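Local structure of peptide synthetase, module 7 (Actinoplanes teichomyceticus, 4TX3) at residues 167-170 with 171-174; 406-409 with 410-414; 439-442 with 443-447. The protein forms part of a nonribosomal peptide synthetase, probably as a condensation-like X domain that recruits cytochrome P450 enzymes to crosslink the peptide. One frame throughout, in Å; residues are numbered along the deposited sequence.

Interaction 1 (167-170 with 171-174); sequences AGRA and PERA
Arg169 and Glu172 meet along a short stretch of loop, their side chains crossing at about a right angle. The contact is made part-way along the arginine. Glu172 OE1 comes within 3.5 Å of Arg169 CD. The same oxygen is 3.5 Å from Arg169 NE, which makes a salt bridge by charge alone. OE1 lies well out of the guanidinium plane, and no N-H points at it. NE has its own hydrogen bond outside this contact. The guanidinium and carboxylate planes are turned 48° against each other. Arg169 CG sits between its backbone N and carbonyl carbon (chi1 73°). From there the chain runs extended to NE, bringing CD and NE beside Glu172 OE1. Glu172 is also extended beyond CG. The stronger partner of Arg169 lies elsewhere: NH2 forms a salt bridge with an acidic side chain on the chain of another protein. Glu172 N also donates to an acidic side chain of that protein. Between the two charged residues, Ala170 CB rests 3.5 Å from Pro171 CD. The proline packs on Ala161 and Arg165 of helix 148-166, so the loop lies back over the helix it has just left. Gly168, with positive phi, is the C-prime residue that ends this helix. Arg169 N bonds to Ala164 O and Gly168 N to Arg165 O. This is a Schellman motif, followed here by an extended loop that forms part of a protein-protein interface.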
loop_
_atom_site.group_PDB
_atom_site.type_symbol
_atom_site.label_atom_id
_atom_site.label_comp_id
_atom_site.label_asym_id
_atom_site.label_seq_id
_atom_site.Cartn_x
_atom_site.Cartn_y
_atom_site.Cartn_z
ATOM N N ALA B 167 -11.267 -16.304 16.239
ATOM C CA ALA B 167 -11.326 -15.921 17.645
ATOM C C ALA B 167 -12.755 -15.814 18.189
ATOM O O ALA B 167 -12.979 -15.172 19.209
ATOM C CB ALA B 167 -10.603 -14.600 17.856
ATOM N N GLY B 168 -13.724 -16.411 17.507
ATOM C CA GLY B 168 -15.066 -16.504 18.051
ATOM C C GLY B 168 -15.996 -15.308 17.923
ATOM O O GLY B 168 -17.031 -15.265 18.583
ATOM N N ARG B 169 -15.655 -14.336 17.078
ATOM C CA ARG B 169 -16.562 -13.218 16.823
ATOM C C ARG B 169 -16.726 -12.975 15.319
ATOM O O ARG B 169 -15.842 -13.321 14.518
ATOM C CB ARG B 169 -16.060 -11.938 17.506
ATOM C CG ARG B 169 -14.852 -11.334 16.808
ATOM C CD ARG B 169 -14.358 -10.015 17.387
ATOM N NE ARG B 169 -13.218 -9.565 16.591
ATOM C CZ ARG B 169 -11.956 -9.912 16.826
ATOM N NH1 ARG B 169 -11.652 -10.681 17.864
ATOM N NH2 ARG B 169 -10.993 -9.481 16.031
ATOM N N ALA B 170 -17.863 -12.398 14.937
ATOM C CA ALA B 170 -18.055 -11.890 13.577
ATOM C C ALA B 170 -17.159 -10.650 13.373
ATOM O O ALA B 170 -16.856 -9.941 14.346
ATOM C CB ALA B 170 -19.525 -11.556 13.328
ATOM N N PRO B 171 -16.714 -10.391 12.123
ATOM C CA PRO B 171 -15.795 -9.263 11.920
ATOM C C PRO B 171 -16.429 -7.939 12.349
ATOM O O PRO B 171 -17.615 -7.737 12.095
ATOM C CB PRO B 171 -15.530 -9.287 10.407
ATOM C CG PRO B 171 -15.943 -10.640 9.950
ATOM C CD PRO B 171 -17.060 -11.051 10.852
ATOM N N GLU B 172 -15.665 -7.086 13.026
ATOM C CA GLU B 172 -16.134 -5.747 13.384
ATOM C C GLU B 172 -15.499 -4.724 12.449
ATOM O O GLU B 172 -14.368 -4.293 12.676
ATOM C CB GLU B 172 -15.798 -5.421 14.842
ATOM C CG GLU B 172 -16.465 -6.343 15.858
ATOM C CD GLU B 172 -15.910 -6.192 17.285
ATOM O OE1 GLU B 172 -14.723 -6.518 17.518
ATOM O OE2 GLU B 172 -16.671 -5.769 18.183
ATOM N N ARG B 173 -16.207 -4.358 11.380
ATOM C CA ARG B 173 -15.666 -3.400 10.415
ATOM C C ARG B 173 -16.703 -2.387 9.999
ATOM O O ARG B 173 -17.889 -2.695 9.962
ATOM C CB ARG B 173 -15.145 -4.096 9.148
ATOM C CG ARG B 173 -14.408 -5.405 9.385
ATOM C CD ARG B 173 -13.604 -5.800 8.168
ATOM N NE ARG B 173 -12.622 -4.779 7.835
ATOM C CZ ARG B 173 -11.892 -4.778 6.727
ATOM N NH1 ARG B 173 -12.034 -5.738 5.825
ATOM N NH2 ARG B 173 -11.027 -3.806 6.519
ATOM N N ALA B 174 -16.241 -1.186 9.663
ATOM C CA ALA B 174 -17.047 -0.223 8.915
ATOM C C ALA B 174 -17.362 -0.762 7.510
ATOM O O ALA B 174 -16.493 -1.326 6.844
ATOM C CB ALA B 174 -16.316 1.112 8.819
#

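Interaction 2 (406-409 with 410-414); sequences RRND and DDDED
Asn408 N donates to Asp412 O at 2.8 Å, and this bond closes the loop between two strands. Asn408 O accepts Asp411 N at 3.1 Å. The asparagine side chain accepts two more N-H groups of the same loop. Its OD1 takes Asp412 N at 2.8 Å, the donor standing 51° above the amide carbonyl plane. By a weak bond, OD1 also takes Asp410 N at 2.8 Å. Asn408 CG stands between its own N and carbonyl carbon (chi1 63°), which turns the amide over the turn. Two backbone N-H groups thus share one side-chain oxygen. Further back, Arg406 O accepts Asp414 N at 3.0 Å. The side-chain partner of Arg406 is Glu417, by a salt bridge from NH2. Arg407 lies alongside Glu413, and both point the same way. Its NH1 is 3.2 Å from Glu413 OE2, a salt bridge with a weak hydrogen bond. Arg407 NH2 gives the same OE2 a weak, long bond. NH1 also donates weakly to Asp411 O at 2.9 Å. Both oxygens sit at the guanidinium edge, while NE makes a stronger salt bridge to Glu369. Arg407 and Glu413 form a non-hydrogen-bonded antiparallel pair. Asp411, the last residue of the type I turn from Asn408 to Asp411, has positive phi (63°) and takes the G1 bulge position. These features define a 3:5 beta hairpin with a type I turn and G1 bulge, joining strands 399-407 and 413-423.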
loop_
_atom_site.group_PDB
_atom_site.type_symbol
_atom_site.label_atom_id
_atom_site.label_comp_id
_atom_site.label_asym_id
_atom_site.label_seq_id
_atom_site.Cartn_x
_atom_site.Cartn_y
_atom_site.Cartn_z
ATOM N N ARG B 406 12.898 -3.948 -12.260
ATOM C CA ARG B 406 13.577 -4.160 -10.977
ATOM C C ARG B 406 14.320 -2.897 -10.570
ATOM O O ARG B 406 14.779 -2.140 -11.423
ATOM C CB ARG B 406 14.581 -5.317 -11.044
ATOM C CG ARG B 406 13.994 -6.691 -11.283
ATOM C CD ARG B 406 13.011 -7.022 -10.216
ATOM N NE ARG B 406 12.438 -8.343 -10.402
ATOM C CZ ARG B 406 11.397 -8.793 -9.709
ATOM N NH1 ARG B 406 10.825 -8.013 -8.795
ATOM N NH2 ARG B 406 10.922 -10.011 -9.942
ATOM N N ARG B 407 14.456 -2.680 -9.265
ATOM C CA ARG B 407 15.287 -1.587 -8.761
ATOM C C ARG B 407 16.146 -2.017 -7.580
ATOM O O ARG B 407 15.774 -2.911 -6.809
ATOM C CB ARG B 407 14.422 -0.392 -8.368
ATOM C CG ARG B 407 13.745 0.228 -9.563
ATOM C CD ARG B 407 12.797 1.330 -9.178
ATOM N NE ARG B 407 12.210 1.914 -10.370
ATOM C CZ ARG B 407 12.874 2.701 -11.207
ATOM N NH1 ARG B 407 14.153 2.993 -10.973
ATOM N NH2 ARG B 407 12.262 3.196 -12.274
ATOM N N ASN B 408 17.306 -1.384 -7.446
ATOM C CA ASN B 408 18.185 -1.703 -6.340
ATOM C C ASN B 408 17.778 -0.877 -5.124
ATOM O O ASN B 408 16.695 -0.286 -5.108
ATOM C CB ASN B 408 19.665 -1.492 -6.720
ATOM C CG ASN B 408 20.016 -0.034 -7.068
ATOM O OD1 ASN B 408 19.396 0.917 -6.596
ATOM N ND2 ASN B 408 21.043 0.132 -7.883
ATOM N N ASP B 409 18.636 -0.840 -4.110
ATOM C CA ASP B 409 18.296 -0.174 -2.857
ATOM C C ASP B 409 18.430 1.325 -2.962
ATOM O O ASP B 409 17.894 2.045 -2.141
ATOM C CB ASP B 409 19.174 -0.687 -1.716
ATOM C CG ASP B 409 18.922 -2.134 -1.410
ATOM O OD1 ASP B 409 17.821 -2.622 -1.741
ATOM O OD2 ASP B 409 19.818 -2.790 -0.845
ATOM N N ASP B 410 19.163 1.796 -3.960
ATOM C CA ASP B 410 19.218 3.225 -4.235
ATOM C C ASP B 410 18.104 3.661 -5.201
ATOM O O ASP B 410 18.192 4.733 -5.812
ATOM C CB ASP B 410 20.581 3.613 -4.812
ATOM C CG ASP B 410 21.676 3.617 -3.769
ATOM O OD1 ASP B 410 21.358 3.405 -2.579
ATOM O OD2 ASP B 410 22.854 3.841 -4.134
ATOM N N ASP B 411 17.076 2.829 -5.352
ATOM C CA ASP B 411 15.994 3.104 -6.301
ATOM C C ASP B 411 16.461 3.162 -7.773
ATOM O O ASP B 411 15.758 3.697 -8.630
ATOM C CB ASP B 411 15.294 4.422 -5.934
ATOM C CG ASP B 411 13.847 4.442 -6.346
ATOM O OD1 ASP B 411 13.151 3.439 -6.068
ATOM O OD2 ASP B 411 13.411 5.444 -6.956
ATOM N N ASP B 412 17.636 2.605 -8.066
ATOM C CA ASP B 412 18.166 2.619 -9.431
ATOM C C ASP B 412 17.779 1.381 -10.251
ATOM O O ASP B 412 17.662 0.269 -9.714
ATOM C CB ASP B 412 19.689 2.766 -9.403
ATOM C CG ASP B 412 20.130 4.150 -8.939
ATOM O OD1 ASP B 412 19.251 5.029 -8.810
ATOM O OD2 ASP B 412 21.340 4.366 -8.705
ATOM N N GLU B 413 17.569 1.611 -11.546
ATOM C CA GLU B 413 17.307 0.578 -12.538
ATOM C C GLU B 413 18.237 -0.635 -12.428
ATOM O O GLU B 413 19.466 -0.508 -12.518
ATOM C CB GLU B 413 17.429 1.174 -13.940
ATOM C CG GLU B 413 16.248 2.035 -14.389
ATOM C CD GLU B 413 16.285 3.464 -13.852
ATOM O OE1 GLU B 413 17.365 3.963 -13.457
ATOM O OE2 GLU B 413 15.212 4.095 -13.834
ATOM N N ASP B 414 17.648 -1.816 -12.260
ATOM C CA ASP B 414 18.435 -3.020 -12.052
ATOM C C ASP B 414 17.990 -4.213 -12.916
ATOM O O ASP B 414 18.097 -5.360 -12.501
ATOM C CB ASP B 414 18.388 -3.401 -10.575
ATOM C CG ASP B 414 19.613 -4.171 -10.145
ATOM O OD1 ASP B 414 20.740 -3.743 -10.500
ATOM O OD2 ASP B 414 19.450 -5.205 -9.468
#

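Interaction 3 (439-442 with 443-447); sequences LVRV and LEQVA
Gln445 lies over the carbonyl of Arg441, one turn earlier, its chain extended beyond CG. Its CB lies 3.7 Å from Arg441 O. CG is anti to its own carbonyl carbon (chi1 -52°), which places it 3.2 Å from Arg441 O. CD stays near, at 3.6 Å from Arg441 O. At the tip, NE2 lies 3.3 Å from Arg441 O and 3.7 Å from Arg441 NH2. NE2 stands over one face of the guanidinium, offset toward its rim, with the amide and guanidinium planes 36° apart. Bends at chi2 and chi3 of Arg441 set the guanidinium with that face against Gln445 NE2. Both side chains reach Asp458: Gln445 NE2 makes a hydrogen bond to its backbone O, and Arg441 NH1 a salt bridge with its OD2. At the guanidinium edge, near its plane, Glu444 OE1 lies 4.3 Å from Arg441 NE, too far for a salt bridge. The backbone beneath is regular helix. Gln445 N donates to Arg441 O at 3.0 Å. Away from this polar face, Leu439 CG meets Leu443 CD1 at 3.7 Å. Leu439 packs on Leu272 and Leu443 on Ala268 of helix 261-278, Val442 on both, while Leu443 and Val446 also touch Leu250 of helix 244-255. Helix 429-448 is therefore amphipathic here. Its apolar face packs on neighbouring helices. Its polar face uses an arginine and a buried glutamine to hold the later C-terminal segment by charge and hydrogen bond.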
loop_
_atom_site.group_PDB
_atom_site.type_symbol
_atom_site.label_atom_id
_atom_site.label_comp_id
_atom_site.label_asym_id
_atom_site.label_seq_id
_atom_site.Cartn_x
_atom_site.Cartn_y
_atom_site.Cartn_z
ATOM N N LEU B 439 12.588 -8.495 -29.054
ATOM C CA LEU B 439 12.215 -7.306 -28.303
ATOM C C LEU B 439 13.361 -6.911 -27.379
ATOM O O LEU B 439 13.676 -5.717 -27.253
ATOM C CB LEU B 439 10.909 -7.510 -27.518
ATOM C CG LEU B 439 10.571 -6.313 -26.614
ATOM C CD1 LEU B 439 10.370 -5.008 -27.401
ATOM C CD2 LEU B 439 9.362 -6.597 -25.741
ATOM N N VAL B 440 14.010 -7.900 -26.759
ATOM C CA VAL B 440 15.188 -7.613 -25.926
ATOM C C VAL B 440 16.315 -6.999 -26.761
ATOM O O VAL B 440 16.954 -6.026 -26.345
ATOM C CB VAL B 440 15.710 -8.883 -25.204
ATOM C CG1 VAL B 440 17.007 -8.587 -24.460
ATOM C CG2 VAL B 440 14.655 -9.425 -24.245
ATOM N N ARG B 441 16.539 -7.555 -27.954
ATOM C CA ARG B 441 17.572 -7.027 -28.843
ATOM C C ARG B 441 17.276 -5.597 -29.270
ATOM O O ARG B 441 18.172 -4.744 -29.239
ATOM C CB ARG B 441 17.744 -7.930 -30.062
ATOM C CG ARG B 441 18.306 -9.299 -29.680
ATOM C CD ARG B 441 19.497 -9.732 -30.538
ATOM N NE ARG B 441 20.508 -8.690 -30.763
ATOM C CZ ARG B 441 20.981 -8.372 -31.973
ATOM N NH1 ARG B 441 20.520 -9.001 -33.065
ATOM N NH2 ARG B 441 21.905 -7.417 -32.103
ATOM N N VAL B 442 16.024 -5.323 -29.636
ATOM C CA VAL B 442 15.653 -3.966 -30.019
ATOM C C VAL B 442 15.897 -3.026 -28.859
ATOM O O VAL B 442 16.465 -1.952 -29.033
ATOM C CB VAL B 442 14.168 -3.870 -30.471
ATOM C CG1 VAL B 442 13.711 -2.419 -30.545
ATOM C CG2 VAL B 442 13.975 -4.573 -31.787
ATOM N N LEU B 443 15.485 -3.438 -27.668
ATOM C CA LEU B 443 15.707 -2.615 -26.475
ATOM C C LEU B 443 17.200 -2.371 -26.190
ATOM O O LEU B 443 17.587 -1.258 -25.821
ATOM C CB LEU B 443 15.025 -3.247 -25.261
ATOM C CG LEU B 443 13.500 -3.080 -25.351
ATOM C CD1 LEU B 443 12.795 -4.163 -24.595
ATOM C CD2 LEU B 443 13.069 -1.708 -24.854
ATOM N N GLU B 444 18.052 -3.369 -26.399
ATOM C CA GLU B 444 19.496 -3.137 -26.225
ATOM C C GLU B 444 20.074 -2.110 -27.224
ATOM O O GLU B 444 20.688 -1.115 -26.808
ATOM C CB GLU B 444 20.256 -4.453 -26.330
ATOM C CG GLU B 444 19.932 -5.434 -25.215
ATOM C CD GLU B 444 20.388 -6.852 -25.527
ATOM O OE1 GLU B 444 20.662 -7.148 -26.715
ATOM O OE2 GLU B 444 20.483 -7.672 -24.585
ATOM N N GLN B 445 19.869 -2.342 -28.526
ATOM C CA GLN B 445 20.346 -1.431 -29.582
ATOM C C GLN B 445 19.893 0.004 -29.375
ATOM O O GLN B 445 20.648 0.959 -29.536
ATOM C CB GLN B 445 19.864 -1.895 -30.962
ATOM C CG GLN B 445 20.174 -3.333 -31.262
ATOM C CD GLN B 445 19.458 -3.827 -32.499
ATOM O OE1 GLN B 445 19.301 -3.096 -33.483
ATOM N NE2 GLN B 445 19.006 -5.073 -32.454
ATOM N N VAL B 446 18.633 0.138 -29.031
ATOM C CA VAL B 446 18.014 1.433 -28.937
ATOM C C VAL B 446 18.531 2.128 -27.666
ATOM O O VAL B 446 18.691 3.351 -27.624
ATOM C CB VAL B 446 16.468 1.261 -28.988
ATOM C CG1 VAL B 446 15.788 1.993 -27.888
ATOM C CG2 VAL B 446 15.928 1.654 -30.364
ATOM N N ALA B 447 18.846 1.335 -26.646
ATOM C CA ALA B 447 19.478 1.865 -25.431
ATOM C C ALA B 447 20.862 2.438 -25.700
ATOM O O ALA B 447 21.192 3.518 -25.218
ATOM C CB ALA B 447 19.574 0.797 -24.379
#

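The three contacts follow one another along the chain and do not touch. Interaction 1 stands apart: its centre is 41 Å from that of interaction 2 and 53 Å from that of interaction 3. Interactions 1 and 3 lie on opposite sides of the chain's centre. This is consistent with the two-lobed build of condensation domains. Interaction 1 meets the other protein of the assembly, whereas no other protein chain of the assembly touches interactions 2 and 3. These two are closer, with centres 20 Å apart and nearest atoms about 11 Å. Strand 413-423 leads into helix 429-448, and helix 244-255 touches both contacts, through His247 and Ala251 at the hairpin and Leu250 at the helix.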